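Local coordinates for RctB replication initiator protein (Vibrio cholerae, PDB 5UBE), which initiates replication of the second chromosome of Vibrio cholerae, with this N-terminal domain probably taking part in DNA binding, at residues 75-78 with 79-82; 29-32 with 33-37. All coordinates share one frame; numbering follows the deposited sequence.

Contact 1 (75-78 with 79-82); sequences QLTR and AAIQ
Thr-77 caps the start of helix 78-91 with its side chain. Its OG1 accepts the N-H of Ala-80, three residues on, with Thr-77 OG1 3.2 Å from Ala-80 N. The hydroxyl is placed for this by a chi1 of 54°, which sets OG1 between the backbone N and the carbonyl carbon and turns it back over the first turn. The methyl of Ala-80 lies beside the same oxygen, with CB 3.7 Å from Thr-77 OG1.

Backbone bonds take over at once. Ile-81 N donates to Thr-77 O at 3.1 Å, and this bond is almost straight, at 175°. Gln-82 N donates to Arg-78 O at 2.9 Å. Thr-77 therefore engages the first turn twice, through its side chain and through its carbonyl.

The apolar part brings together residues just outside and just inside the helix. Leu-76 precedes the cap, and its CD2 meets Ile-81 CD1 at 3.6 Å. Leu-76 CB lies 3.9 Å from Ile-81 CD1. The two side chains cross at about a right angle. Ile-81 CG1 also packs on the carbonyl of the cap residue, 3.2 Å from Thr-77 O. Ile-81 is buried and also touches Thr-65 and Leu-68 of helix 65-71.

The charged group reaches across to helix 65-71. With CG anti to the backbone N, chi1 -157°, and a bend at chi3, Arg-78 lies on Thr-65 and Ile-69. Its NH2 is hydrogen-bonded to Thr-66 OG1.

The contact of Leu-76, just before the N-cap, with Ile-81, five residues on, is a hydrophobic staple. It accompanies the side-chain cap of Thr-77. Together they open helix 78-91 after the turn from helix 65-71, consistent with a helix-turn-helix unit.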
ATOM      1  N   GLN A  75     -12.163   7.458   9.301  1.00 42.03           N
ATOM      2  CA  GLN A  75     -11.567   8.768   9.557  1.00 43.46           C
ATOM      3  C   GLN A  75     -10.609   9.180   8.447  1.00 43.84           C
ATOM      4  O   GLN A  75     -10.511  10.371   8.125  1.00 38.73           O
ATOM      5  CB  GLN A  75     -10.874   8.780  10.918  1.00 45.53           C
ATOM      6  CG  GLN A  75     -11.866   8.745  12.067  1.00 48.36           C
ATOM      7  CD  GLN A  75     -11.233   9.032  13.408  1.00 61.01           C
ATOM      8  OE1 GLN A  75     -10.074   9.440  13.488  1.00 63.43           O
ATOM      9  NE2 GLN A  75     -11.997   8.823  14.476  1.00 50.31           N
ATOM     10  N   LEU A  76      -9.902   8.226   7.852  1.00 40.67           N
ATOM     11  CA  LEU A  76      -9.197   8.449   6.597  1.00 37.24           C
ATOM     12  C   LEU A  76     -10.108   7.996   5.466  1.00 39.00           C
ATOM     13  O   LEU A  76     -10.624   6.876   5.493  1.00 38.94           O
ATOM     14  CB  LEU A  76      -7.872   7.690   6.548  1.00 40.04           C
ATOM     15  CG  LEU A  76      -6.693   8.381   7.238  1.00 44.71           C
ATOM     16  CD1 LEU A  76      -6.869   8.321   8.750  1.00 52.69           C
ATOM     17  CD2 LEU A  76      -5.370   7.767   6.819  1.00 45.04           C
ATOM     18  N   THR A  77     -10.325   8.876   4.499  1.00 33.85           N
ATOM     19  CA  THR A  77     -11.172   8.591   3.359  1.00 31.73           C
ATOM     20  C   THR A  77     -10.321   8.012   2.243  1.00 26.93           C
ATOM     21  O   THR A  77      -9.102   7.929   2.353  1.00 30.95           O
ATOM     22  CB  THR A  77     -11.850   9.862   2.883  1.00 39.74           C
ATOM     23  OG1 THR A  77     -10.827  10.834   2.636  1.00 31.04           O
ATOM     24  CG2 THR A  77     -12.812  10.386   3.945  1.00 29.62           C
ATOM     25  N   ARG A  78     -10.969   7.614   1.147  1.00 29.38           N
ATOM     26  CA  ARG A  78     -10.223   7.248  -0.047  1.00 27.65           C
ATOM     27  C   ARG A  78      -9.334   8.396  -0.501  1.00 34.07           C
ATOM     28  O   ARG A  78      -8.183   8.188  -0.908  1.00 28.61           O
ATOM     29  CB  ARG A  78     -11.176   6.841  -1.168  1.00 30.06           C
ATOM     30  CG  ARG A  78     -10.496   5.941  -2.192  1.00 36.79           C
ATOM     31  CD  ARG A  78     -11.460   5.293  -3.162  1.00 38.70           C
ATOM     32  NE  ARG A  78     -12.424   4.417  -2.502  1.00 35.32           N
ATOM     33  CZ  ARG A  78     -12.236   3.115  -2.300  1.00 36.09           C
ATOM     34  NH1 ARG A  78     -11.109   2.523  -2.696  1.00 40.74           N
ATOM     35  NH2 ARG A  78     -13.172   2.405  -1.696  1.00 37.07           N
ATOM     36  N   ALA A  79      -9.844   9.621  -0.422  1.00 32.81           N
ATOM     37  CA  ALA A  79      -9.077  10.767  -0.880  1.00 30.65           C
ATOM     38  C   ALA A  79      -7.834  10.984  -0.023  1.00 28.51           C
ATOM     39  O   ALA A  79      -6.765  11.304  -0.552  1.00 35.58           O
ATOM     40  CB  ALA A  79      -9.960  12.012  -0.890  1.00 34.04           C
ATOM     41  N   ALA A  80      -7.955  10.832   1.301  1.00 27.15           N
ATOM     42  CA  ALA A  80      -6.797  11.051   2.166  1.00 30.62           C
ATOM     43  C   ALA A  80      -5.746   9.959   1.974  1.00 25.54           C
ATOM     44  O   ALA A  80      -4.545  10.251   1.951  1.00 31.91           O
ATOM     45  CB  ALA A  80      -7.239  11.135   3.628  1.00 27.58           C
ATOM     46  N   ILE A  81      -6.178   8.698   1.840  1.00 32.59           N
ATOM     47  CA  ILE A  81      -5.250   7.614   1.509  1.00 33.34           C
ATOM     48  C   ILE A  81      -4.531   7.922   0.197  1.00 34.14           C
ATOM     49  O   ILE A  81      -3.295   7.893   0.117  1.00 29.83           O
ATOM     50  CB  ILE A  81      -5.993   6.265   1.430  1.00 34.92           C
ATOM     51  CG1 ILE A  81      -6.726   5.898   2.745  1.00 37.47           C
ATOM     52  CG2 ILE A  81      -5.041   5.155   0.980  1.00 33.20           C
ATOM     53  CD1 ILE A  81      -5.825   5.643   3.940  1.00 38.44           C
ATOM     54  N   GLN A  82      -5.299   8.249  -0.848  1.00 31.87           N
ATOM     55  CA  GLN A  82      -4.699   8.534  -2.145  1.00 28.42           C
ATOM     56  C   GLN A  82      -3.702   9.685  -2.053  1.00 34.71           C
ATOM     57  O   GLN A  82      -2.664   9.664  -2.720  1.00 28.89           O
ATOM     58  CB  GLN A  82      -5.790   8.846  -3.173  1.00 26.09           C
ATOM     59  CG  GLN A  82      -6.327   7.626  -3.898  1.00 38.41           C
ATOM     60  CD  GLN A  82      -5.249   6.829  -4.636  1.00 49.19           C
ATOM     61  OE1 GLN A  82      -4.522   7.376  -5.461  1.00 43.11           O
ATOM     62  NE2 GLN A  82      -5.151   5.527  -4.344  1.00 41.57           N
TER

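Contact 2 (29-32 with 33-37); sequences DWIE and QYQHF
Tyr-34 lays one face of its ring against the backbone carbonyl of Trp-30. Trp-30 O sits 3.4 Å above the plane of the Tyr-34 ring, offset toward the rim. A chi1 of -72° puts CG of Tyr-34 beside its own backbone N, which brings the ring over this oxygen. The far end of the tyrosine reaches the tryptophan side chain: Tyr-34 CZ is 4.0 Å from Trp-30 CB, and Tyr-34 OH is 3.7 Å from Trp-30 CE3. Ile-31 adds a looser apolar touch, CG1 to Tyr-34 CD2. On the other flank, Gln-33 CB rests 3.4 Å from Trp-30 O, and Gln-33 OE1 comes to 3.9 Å from Trp-30 CD1. The indole and amide planes are 33° apart.

Two helical bonds set this spacing. Tyr-34 N donates to Trp-30 O at 2.7 Å, and Gln-33 N to Asp-29 O at 3.3 Å. A type I turn from Tyr-34 to Phe-37 follows.

Further out, Tyr-34 OH is hydrogen-bonded to Ile-115 O, which anchors the ring. Phe-114 and Pro-117 touch both aromatic side chains.

This i to i+4 packing of Tyr-34 on Trp-30 lies where helix 26-34 joins strand 108-114, helix 117-120 and helix 42-55.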
ATOM      1  N   ASP A  29      10.405  -3.232   9.482  1.00 30.32           N
ATOM      2  CA  ASP A  29      11.642  -2.530   9.830  1.00 33.33           C
ATOM      3  C   ASP A  29      11.920  -1.357   8.892  1.00 37.42           C
ATOM      4  O   ASP A  29      12.411  -0.312   9.333  1.00 35.47           O
ATOM      5  CB  ASP A  29      12.829  -3.491   9.807  1.00 30.64           C
ATOM      6  CG  ASP A  29      12.674  -4.644  10.785  1.00 49.53           C
ATOM      7  OD1 ASP A  29      12.099  -4.448  11.879  1.00 52.36           O
ATOM      8  OD2 ASP A  29      13.139  -5.750  10.451  1.00 52.42           O
ATOM      9  N   TRP A  30      11.641  -1.526   7.593  1.00 38.03           N
ATOM     10  CA  TRP A  30      11.920  -0.479   6.614  1.00 32.86           C
ATOM     11  C   TRP A  30      11.220   0.820   6.977  1.00 34.20           C
ATOM     12  O   TRP A  30      11.747   1.912   6.721  1.00 30.77           O
ATOM     13  CB  TRP A  30      11.469  -0.926   5.224  1.00 34.80           C
ATOM     14  CG  TRP A  30      12.175  -2.128   4.690  1.00 30.64           C
ATOM     15  CD1 TRP A  30      13.266  -2.758   5.236  1.00 28.17           C
ATOM     16  CD2 TRP A  30      11.865  -2.833   3.480  1.00 28.58           C
ATOM     17  NE1 TRP A  30      13.632  -3.820   4.448  1.00 32.55           N
ATOM     18  CE2 TRP A  30      12.799  -3.885   3.361  1.00 31.45           C
ATOM     19  CE3 TRP A  30      10.886  -2.683   2.491  1.00 27.33           C
ATOM     20  CZ2 TRP A  30      12.777  -4.791   2.294  1.00 34.39           C
ATOM     21  CZ3 TRP A  30      10.875  -3.579   1.423  1.00 33.38           C
ATOM     22  CH2 TRP A  30      11.812  -4.621   1.338  1.00 36.42           C
ATOM     23  N   ILE A  31      10.016   0.718   7.539  1.00 28.90           N
ATOM     24  CA  ILE A  31       9.185   1.899   7.786  1.00 30.43           C
ATOM     25  C   ILE A  31       9.859   2.828   8.784  1.00 36.93           C
ATOM     26  O   ILE A  31       9.844   4.054   8.619  1.00 35.70           O
ATOM     27  CB  ILE A  31       7.778   1.465   8.252  1.00 37.39           C
ATOM     28  CG1 ILE A  31       6.972   0.936   7.066  1.00 32.35           C
ATOM     29  CG2 ILE A  31       7.034   2.612   8.954  1.00 36.25           C
ATOM     30  CD1 ILE A  31       5.657   0.219   7.462  1.00 27.36           C
ATOM     31  N   GLU A  32      10.463   2.265   9.833  1.00 40.64           N
ATOM     32  CA  GLU A  32      11.277   3.084  10.726  1.00 45.55           C
ATOM     33  C   GLU A  32      12.497   3.645  10.013  1.00 47.40           C
ATOM     34  O   GLU A  32      12.939   4.756  10.325  1.00 43.74           O
ATOM     35  CB  GLU A  32      11.699   2.272  11.952  1.00 47.92           C
ATOM     36  CG  GLU A  32      10.492   1.707  12.727  1.00 71.08           C
ATOM     37  CD  GLU A  32      10.852   1.133  14.090  1.00 79.74           C
ATOM     38  OE1 GLU A  32      12.015   0.707  14.281  1.00 82.92           O
ATOM     39  OE2 GLU A  32       9.959   1.110  14.969  1.00 78.03           O
ATOM     40  N   GLN A  33      13.050   2.909   9.047  1.00 39.88           N
ATOM     41  CA  GLN A  33      14.210   3.428   8.331  1.00 39.79           C
ATOM     42  C   GLN A  33      13.835   4.501   7.318  1.00 44.97           C
ATOM     43  O   GLN A  33      14.643   5.400   7.064  1.00 36.66           O
ATOM     44  CB  GLN A  33      14.964   2.299   7.630  1.00 39.37           C
ATOM     45  CG  GLN A  33      15.702   1.376   8.574  1.00 32.52           C
ATOM     46  CD  GLN A  33      16.406   0.267   7.831  1.00 42.68           C
ATOM     47  OE1 GLN A  33      15.769  -0.506   7.129  1.00 39.65           O
ATOM     48  NE2 GLN A  33      17.732   0.203   7.954  1.00 41.32           N
ATOM     49  N   TYR A  34      12.624   4.435   6.742  1.00 41.64           N
ATOM     50  CA  TYR A  34      12.201   5.452   5.774  1.00 32.55           C
ATOM     51  C   TYR A  34      12.238   6.852   6.371  1.00 32.76           C
ATOM     52  O   TYR A  34      12.411   7.839   5.645  1.00 32.54           O
ATOM     53  CB  TYR A  34      10.779   5.173   5.288  1.00 32.18           C
ATOM     54  CG  TYR A  34      10.581   3.995   4.367  1.00 41.88           C
ATOM     55  CD1 TYR A  34      11.570   3.586   3.481  1.00 35.45           C
ATOM     56  CD2 TYR A  34       9.368   3.302   4.370  1.00 36.30           C
ATOM     57  CE1 TYR A  34      11.360   2.509   2.634  1.00 33.77           C
ATOM     58  CE2 TYR A  34       9.153   2.233   3.534  1.00 37.22           C
ATOM     59  CZ  TYR A  34      10.143   1.845   2.663  1.00 29.18           C
ATOM     60  OH  TYR A  34       9.889   0.776   1.839  1.00 30.66           O
ATOM     61  N   GLN A  35      12.060   6.961   7.687  1.00 32.62           N
ATOM     62  CA  GLN A  35      11.955   8.266   8.322  1.00 38.00           C
ATOM     63  C   GLN A  35      13.264   9.037   8.320  1.00 38.45           C
ATOM     64  O   GLN A  35      13.256  10.213   8.696  1.00 39.18           O
ATOM     65  CB  GLN A  35      11.435   8.095   9.747  1.00 42.69           C
ATOM     66  CG  GLN A  35       9.988   7.597   9.797  1.00 45.86           C
ATOM     67  CD  GLN A  35       9.664   6.931  11.110  1.00 65.14           C
ATOM     68  OE1 GLN A  35       8.946   5.921  11.162  1.00 64.44           O
ATOM     69  NE2 GLN A  35      10.208   7.482  12.187  1.00 73.24           N
ATOM     70  N   HIS A  36      14.380   8.405   7.924  1.00 36.65           N
ATOM     71  CA  HIS A  36      15.646   9.088   7.695  1.00 38.36           C
ATOM     72  C   HIS A  36      15.689   9.808   6.357  1.00 34.80           C
ATOM     73  O   HIS A  36      16.655  10.530   6.101  1.00 37.39           O
ATOM     74  CB  HIS A  36      16.836   8.108   7.727  1.00 38.68           C
ATOM     75  CG  HIS A  36      17.054   7.414   9.040  1.00 49.03           C
ATOM     76  ND1 HIS A  36      18.034   7.798   9.933  1.00 51.74           N
ATOM     77  CD2 HIS A  36      16.468   6.316   9.580  1.00 55.86           C
ATOM     78  CE1 HIS A  36      18.019   6.990  10.977  1.00 57.66           C
ATOM     79  NE2 HIS A  36      17.075   6.084  10.790  1.00 54.09           N
ATOM     80  N   PHE A  37      14.693   9.624   5.491  1.00 31.07           N
ATOM     81  CA  PHE A  37      14.769  10.119   4.122  1.00 31.46           C
ATOM     82  C   PHE A  37      13.975  11.410   3.922  1.00 33.68           C
ATOM     83  O   PHE A  37      12.910  11.611   4.519  1.00 27.91           O
ATOM     84  CB  PHE A  37      14.297   9.038   3.147  1.00 30.70           C
ATOM     85  CG  PHE A  37      15.165   7.804   3.161  1.00 30.54           C
ATOM     86  CD1 PHE A  37      16.548   7.919   3.153  1.00 41.53           C
ATOM     87  CD2 PHE A  37      14.611   6.539   3.233  1.00 36.92           C
ATOM     88  CE1 PHE A  37      17.355   6.789   3.183  1.00 39.77           C
ATOM     89  CE2 PHE A  37      15.417   5.403   3.264  1.00 40.57           C
ATOM     90  CZ  PHE A  37      16.790   5.529   3.233  1.00 33.32           C
TER

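In the fold
Both contacts are local, each within one continuous piece of chain, and both belong to the RctB helix-turn-helix domain. Contact 2 comes earlier in the sequence. The centres of contact 1 and contact 2 are about 22 Å apart. The nearest atoms of contact 1 and contact 2 are about 13 Å apart, so the two do not touch. Contact 1 starts helix 78-91 on the side of helix 65-71. Contact 2 belongs to helix 26-34 and faces helix 42-55 and the C-terminal part of the chain. The order of helices 42-55, 65-71 and 78-91, followed by the antiparallel strands 94-100 and 108-114, is consistent with a winged helix. By analogy, helix 78-91 is the probable DNA-recognition helix.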